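Local coordinates for protein tricorn protease (Thermoplasma acidophilum, PDB 1K32) that is a serine protease that degrades proteins or peptides, with gated access for substrate, and probably acts on products of the proteasome, at residues L136-N141 against N145-N150; D742-L745 against Y750-A753. All blocks are in the same frame, centred on the assembly; numbering follows the deposited sequence.

Interaction 1: residues L136-N141 against N145-N150; sequences LYRVEN and NFVPLN
The side chains of Glu140 and Asn145 lie side by side near the turn of an antiparallel beta hairpin, the last two strands of a four-stranded sheet that is plainly one blade of a beta propeller; strand 145-148 is one edge strand of that sheet. The pair illustrates how a hairpin is closed by side chains as well as by backbone. Glu140 can be followed atom by atom. Its CB lies 3.6 Å from Asn145 O, the carbonyl that accepts the Glu140 amide; CG, anti to the carbonyl carbon (chi1 -66°), carries an extended chain along the Asn145 side chain. CD and OE1 then reach Val147 CG2, OE1 at 3.5 Å, while OE2 receives Asn145 ND2 at 2.9 Å. That N-H points almost straight at the oxygen (160°), with OE2 close to the amide plane, yet it meets the carboxylate from above, the two planes being turned 47° apart. Without the carboxylate, as with an alanine here, Asn145 ND2 would probably lose this acceptor and Val147 CG2 its neighbour on that side. Arg138, bent at chi3, lies alongside Val147 and sets one face of its guanidinium over Val147 CB; a long salt bridge, 3.8 Å from Arg138 NH1 to Glu140 OE1, links the two charges.

On the other face, Tyr137 lays CD1 and CE1 against Pro148, with CE1 3.8 Å from Pro148 CB, and its hydroxyl is hydrogen-bonded to Gln128. Val139 CG2 and Phe146 CE2 continue this apolar side, and both residues also touch Ile122 of the adjacent strand 120-124. At the far end of the hairpin Leu136 O takes two donors, Leu149 N at 3.0 Å and a water at 2.7 Å that in turn accepts from Asn150 N.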
loop_
_atom_site.group_PDB
_atom_site.type_symbol
_atom_site.label_atom_id
_atom_site.label_comp_id
_atom_site.label_asym_id
_atom_site.label_seq_id
_atom_site.Cartn_x
_atom_site.Cartn_y
_atom_site.Cartn_z
ATOM N N LEU A 136 13.098 -4.619 -65.642
ATOM C CA LEU A 136 14.054 -3.681 -66.238
ATOM C C LEU A 136 13.512 -2.257 -66.321
ATOM O O LEU A 136 12.353 -2.043 -66.687
ATOM C CB LEU A 136 14.429 -4.134 -67.647
ATOM C CG LEU A 136 15.089 -5.512 -67.749
ATOM C CD1 LEU A 136 15.358 -5.840 -69.201
ATOM C CD2 LEU A 136 16.381 -5.519 -66.934
ATOM N N TYR A 137 14.363 -1.288 -65.994
ATOM C CA TYR A 137 13.994 0.119 -66.048
ATOM C C TYR A 137 15.166 0.937 -66.589
ATOM O O TYR A 137 16.328 0.653 -66.281
ATOM C CB TYR A 137 13.667 0.651 -64.644
ATOM C CG TYR A 137 12.562 -0.070 -63.914
ATOM C CD1 TYR A 137 11.272 0.465 -63.862
ATOM C CD2 TYR A 137 12.806 -1.281 -63.255
ATOM C CE1 TYR A 137 10.255 -0.182 -63.169
ATOM C CE2 TYR A 137 11.795 -1.937 -62.560
ATOM C CZ TYR A 137 10.525 -1.379 -62.518
ATOM O OH TYR A 137 9.535 -2.004 -61.814
ATOM N N ARG A 138 14.868 1.941 -67.410
ATOM C CA ARG A 138 15.917 2.818 -67.906
ATOM C C ARG A 138 15.993 3.908 -66.849
ATOM O O ARG A 138 14.965 4.437 -66.443
ATOM C CB ARG A 138 15.554 3.454 -69.248
ATOM C CG ARG A 138 16.581 4.491 -69.670
ATOM C CD ARG A 138 16.403 4.998 -71.093
ATOM N NE ARG A 138 15.145 5.719 -71.279
ATOM C CZ ARG A 138 14.024 5.148 -71.693
ATOM N NH1 ARG A 138 12.922 5.866 -71.834
ATOM N NH2 ARG A 138 14.017 3.854 -71.980
ATOM N N VAL A 139 17.197 4.234 -66.393
ATOM C CA VAL A 139 17.346 5.253 -65.372
ATOM C C VAL A 139 17.461 6.642 -65.999
ATOM O O VAL A 139 18.147 6.828 -67.010
ATOM C CB VAL A 139 18.593 4.998 -64.500
ATOM C CG1 VAL A 139 18.677 6.061 -63.398
ATOM C CG2 VAL A 139 18.529 3.583 -63.899
ATOM N N GLU A 140 16.802 7.614 -65.380
ATOM C CA GLU A 140 16.823 8.979 -65.875
ATOM C C GLU A 140 17.202 9.970 -64.777
ATOM O O GLU A 140 16.815 9.815 -63.615
ATOM C CB GLU A 140 15.450 9.359 -66.459
ATOM C CG GLU A 140 15.056 8.592 -67.718
ATOM C CD GLU A 140 13.742 9.073 -68.352
ATOM O OE1 GLU A 140 13.554 8.857 -69.560
ATOM O OE2 GLU A 140 12.888 9.651 -67.657
ATOM N N ASN A 141 17.965 10.990 -65.167
ATOM C CA ASN A 141 18.376 12.047 -64.252
ATOM C C ASN A 141 18.918 11.492 -62.956
ATOM O O ASN A 141 18.486 11.904 -61.878
ATOM C CB ASN A 141 17.188 12.947 -63.907
ATOM C CG ASN A 141 16.545 13.540 -65.111
ATOM O OD1 ASN A 141 17.193 14.252 -65.873
ATOM N ND2 ASN A 141 15.252 13.264 -65.300
ATOM N N ASN A 145 13.744 9.539 -62.103
ATOM C CA ASN A 145 12.640 8.811 -62.708
ATOM C C ASN A 145 13.108 7.470 -63.276
ATOM O O ASN A 145 14.254 7.328 -63.700
ATOM C CB ASN A 145 12.023 9.676 -63.821
ATOM C CG ASN A 145 10.815 9.027 -64.482
ATOM O OD1 ASN A 145 9.806 8.743 -63.831
ATOM N ND2 ASN A 145 10.911 8.798 -65.788
ATOM N N PHE A 146 12.226 6.480 -63.268
ATOM C CA PHE A 146 12.573 5.166 -63.802
ATOM C C PHE A 146 11.513 4.787 -64.815
ATOM O O PHE A 146 10.314 4.834 -64.528
ATOM C CB PHE A 146 12.635 4.108 -62.696
ATOM C CG PHE A 146 13.656 4.397 -61.642
ATOM C CD1 PHE A 146 13.377 5.293 -60.612
ATOM C CD2 PHE A 146 14.920 3.814 -61.702
ATOM C CE1 PHE A 146 14.347 5.599 -59.659
ATOM C CE2 PHE A 146 15.890 4.115 -60.759
ATOM C CZ PHE A 146 15.613 5.006 -59.733
ATOM N N VAL A 147 11.968 4.419 -66.003
ATOM C CA VAL A 147 11.078 4.056 -67.084
ATOM C C VAL A 147 11.154 2.554 -67.313
ATOM O O VAL A 147 12.196 2.034 -67.698
ATOM C CB VAL A 147 11.476 4.776 -68.394
ATOM C CG1 VAL A 147 10.512 4.402 -69.486
ATOM C CG2 VAL A 147 11.522 6.301 -68.179
ATOM N N PRO A 148 10.041 1.844 -67.084
ATOM C CA PRO A 148 9.988 0.391 -67.265
ATOM C C PRO A 148 10.068 0.000 -68.737
ATOM O O PRO A 148 9.462 0.644 -69.597
ATOM C CB PRO A 148 8.648 0.018 -66.624
ATOM C CG PRO A 148 7.795 1.207 -66.931
ATOM C CD PRO A 148 8.733 2.370 -66.646
ATOM N N LEU A 149 10.831 -1.042 -69.037
ATOM C CA LEU A 149 10.956 -1.494 -70.416
ATOM C C LEU A 149 9.870 -2.502 -70.713
ATOM O O LEU A 149 9.595 -2.799 -71.865
ATOM C CB LEU A 149 12.339 -2.103 -70.658
ATOM C CG LEU A 149 13.520 -1.180 -70.326
ATOM C CD1 LEU A 149 14.779 -1.760 -70.943
ATOM C CD2 LEU A 149 13.270 0.242 -70.859
ATOM N N ASN A 150 9.258 -3.030 -69.656
ATOM C CA ASN A 150 8.169 -3.998 -69.767
ATOM C C ASN A 150 8.502 -5.238 -70.567
ATOM O O ASN A 150 7.703 -5.674 -71.395
ATOM C CB ASN A 150 6.953 -3.317 -70.387
ATOM C CG ASN A 150 6.421 -2.215 -69.519
ATOM O OD1 ASN A 150 6.062 -1.151 -70.002
ATOM N ND2 ASN A 150 6.372 -2.465 -68.220
HETATM O O HOH W 1 9.961 -3.252 -66.735
#

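Interaction 2: residues D742-L745 against Y750-A753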
loop_
_atom_site.group_PDB
_atom_site.type_symbol
_atom_site.label_atom_id
_atom_site.label_comp_id
_atom_site.label_asym_id
_atom_site.label_seq_id
_atom_site.Cartn_x
_atom_site.Cartn_y
_atom_site.Cartn_z
ATOM N N ASP A 742 3.121 4.125 -57.301
ATOM C CA ASP A 742 4.158 4.168 -58.330
ATOM C C ASP A 742 4.170 5.605 -58.859
ATOM O O ASP A 742 3.119 6.147 -59.214
ATOM C CB ASP A 742 3.839 3.205 -59.464
ATOM C CG ASP A 742 4.146 1.754 -59.110
ATOM O OD1 ASP A 742 3.766 0.874 -59.901
ATOM O OD2 ASP A 742 4.765 1.499 -58.053
ATOM N N PHE A 743 5.342 6.230 -58.906
ATOM C CA PHE A 743 5.411 7.613 -59.388
ATOM C C PHE A 743 6.012 7.732 -60.780
ATOM O O PHE A 743 6.911 6.977 -61.148
ATOM C CB PHE A 743 6.218 8.485 -58.428
ATOM C CG PHE A 743 5.881 8.273 -56.988
ATOM C CD1 PHE A 743 6.760 7.584 -56.150
ATOM C CD2 PHE A 743 4.680 8.742 -56.465
ATOM C CE1 PHE A 743 6.449 7.367 -54.817
ATOM C CE2 PHE A 743 4.358 8.528 -55.126
ATOM C CZ PHE A 743 5.246 7.835 -54.298
ATOM N N LYS A 744 5.510 8.704 -61.538
ATOM C CA LYS A 744 5.972 8.968 -62.893
ATOM C C LYS A 744 6.226 10.472 -63.028
ATOM O O LYS A 744 5.335 11.289 -62.777
ATOM C CB LYS A 744 4.905 8.513 -63.897
ATOM C CG LYS A 744 5.228 8.766 -65.355
ATOM C CD LYS A 744 4.025 8.398 -66.237
ATOM C CE LYS A 744 4.224 8.796 -67.700
ATOM N NZ LYS A 744 2.989 8.586 -68.520
ATOM N N LEU A 745 7.449 10.836 -63.400
ATOM C CA LEU A 745 7.801 12.238 -63.566
ATOM C C LEU A 745 7.159 12.729 -64.855
ATOM O O LEU A 745 7.550 12.315 -65.943
ATOM C CB LEU A 745 9.331 12.386 -63.627
ATOM C CG LEU A 745 10.036 13.750 -63.592
ATOM C CD1 LEU A 745 9.965 14.416 -64.938
ATOM C CD2 LEU A 745 9.425 14.623 -62.507
ATOM N N TYR A 750 5.737 14.967 -60.176
ATOM C CA TYR A 750 5.544 13.533 -60.081
ATOM C C TYR A 750 4.048 13.314 -59.979
ATOM O O TYR A 750 3.376 13.979 -59.180
ATOM C CB TYR A 750 6.175 12.941 -58.816
ATOM C CG TYR A 750 7.668 12.750 -58.854
ATOM C CD1 TYR A 750 8.511 13.589 -58.125
ATOM C CD2 TYR A 750 8.242 11.711 -59.592
ATOM C CE1 TYR A 750 9.876 13.403 -58.121
ATOM C CE2 TYR A 750 9.623 11.511 -59.590
ATOM C CZ TYR A 750 10.430 12.363 -58.848
ATOM O OH TYR A 750 11.783 12.166 -58.791
ATOM N N VAL A 751 3.527 12.396 -60.787
ATOM C CA VAL A 751 2.113 12.053 -60.741
ATOM C C VAL A 751 2.017 10.628 -60.188
ATOM O O VAL A 751 2.879 9.785 -60.469
ATOM C CB VAL A 751 1.470 12.080 -62.147
ATOM C CG1 VAL A 751 2.170 11.093 -63.062
ATOM C CG2 VAL A 751 -0.010 11.732 -62.055
ATOM N N VAL A 752 0.996 10.362 -59.382
ATOM C CA VAL A 752 0.803 9.020 -58.846
ATOM C C VAL A 752 0.258 8.181 -59.996
ATOM O O VAL A 752 -0.926 8.254 -60.326
ATOM C CB VAL A 752 -0.207 9.012 -57.687
ATOM C CG1 VAL A 752 -0.456 7.577 -57.218
ATOM C CG2 VAL A 752 0.321 9.854 -56.545
ATOM N N ALA A 753 1.135 7.397 -60.612
ATOM C CA ALA A 753 0.755 6.568 -61.750
ATOM C C ALA A 753 -0.168 5.440 -61.341
ATOM O O ALA A 753 -1.018 5.015 -62.124
ATOM C CB ALA A 753 1.999 6.001 -62.422
#
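Tyr750 CG stands anti to its carbonyl carbon (chi1 -78°), and Leu745 CG stands anti to its own amide nitrogen (chi1 -171°); these torsions, with the turn at Leu745 chi2, bring the leucine branch over the tyrosine ring. Leu745 CD2 sits 4.2 Å from the centroid of the Tyr750 ring, only 8° off its normal, a CH-pi contact placed almost centrally on one face. The same ring meets Phe743 as well, its CD2 lying 4.0 Å from Phe743 CB. The ring thus touches two alternate residues, Phe743 and Leu745, of the opposing strand.

Lys744 and Val751 share the other face of the sheet; Ala753, its CB bond directed toward the partner strand, meets Lys744 CB. Val751 CG1 lies 3.2 Å from Lys744 O, the same oxygen that Val751 N bonds at 2.9 Å. Lys744 N returns the bond to Val751 O, so this pair is held in both directions. Further along, Ala753 N reaches Asp742 O at 2.7 Å, though its N-H is noticeably bent away from the line to the oxygen.

The hairpin belongs to the PDZ domain. Strand 780-784 lies next to strand 749-755 and receives Phe743, Val751 and Val752, while helix 795-800 packs on Phe743 through Ile795 and Leu799.

In the fold
Interaction 1 precedes interaction 2 by some 600 residues, yet their centres lie about 13 Å apart, on the same side of the chain's centre. Each is an antiparallel hairpin, but they belong to different sheets: the first to a propeller blade, the second to the sheet of the PDZ domain. The two meet directly, Asn145 OD1 lying 3.2 Å from Leu745 N in a probable hydrogen bond. Close by, Tyr750 OH is hydrogen-bonded to Ile144 O, and the Phe146 ring meets Tyr796 of helix 795-800 edge-to-face. The pair therefore marks a seam where the turn end of a propeller hairpin docks on the PDZ domain within a single chain.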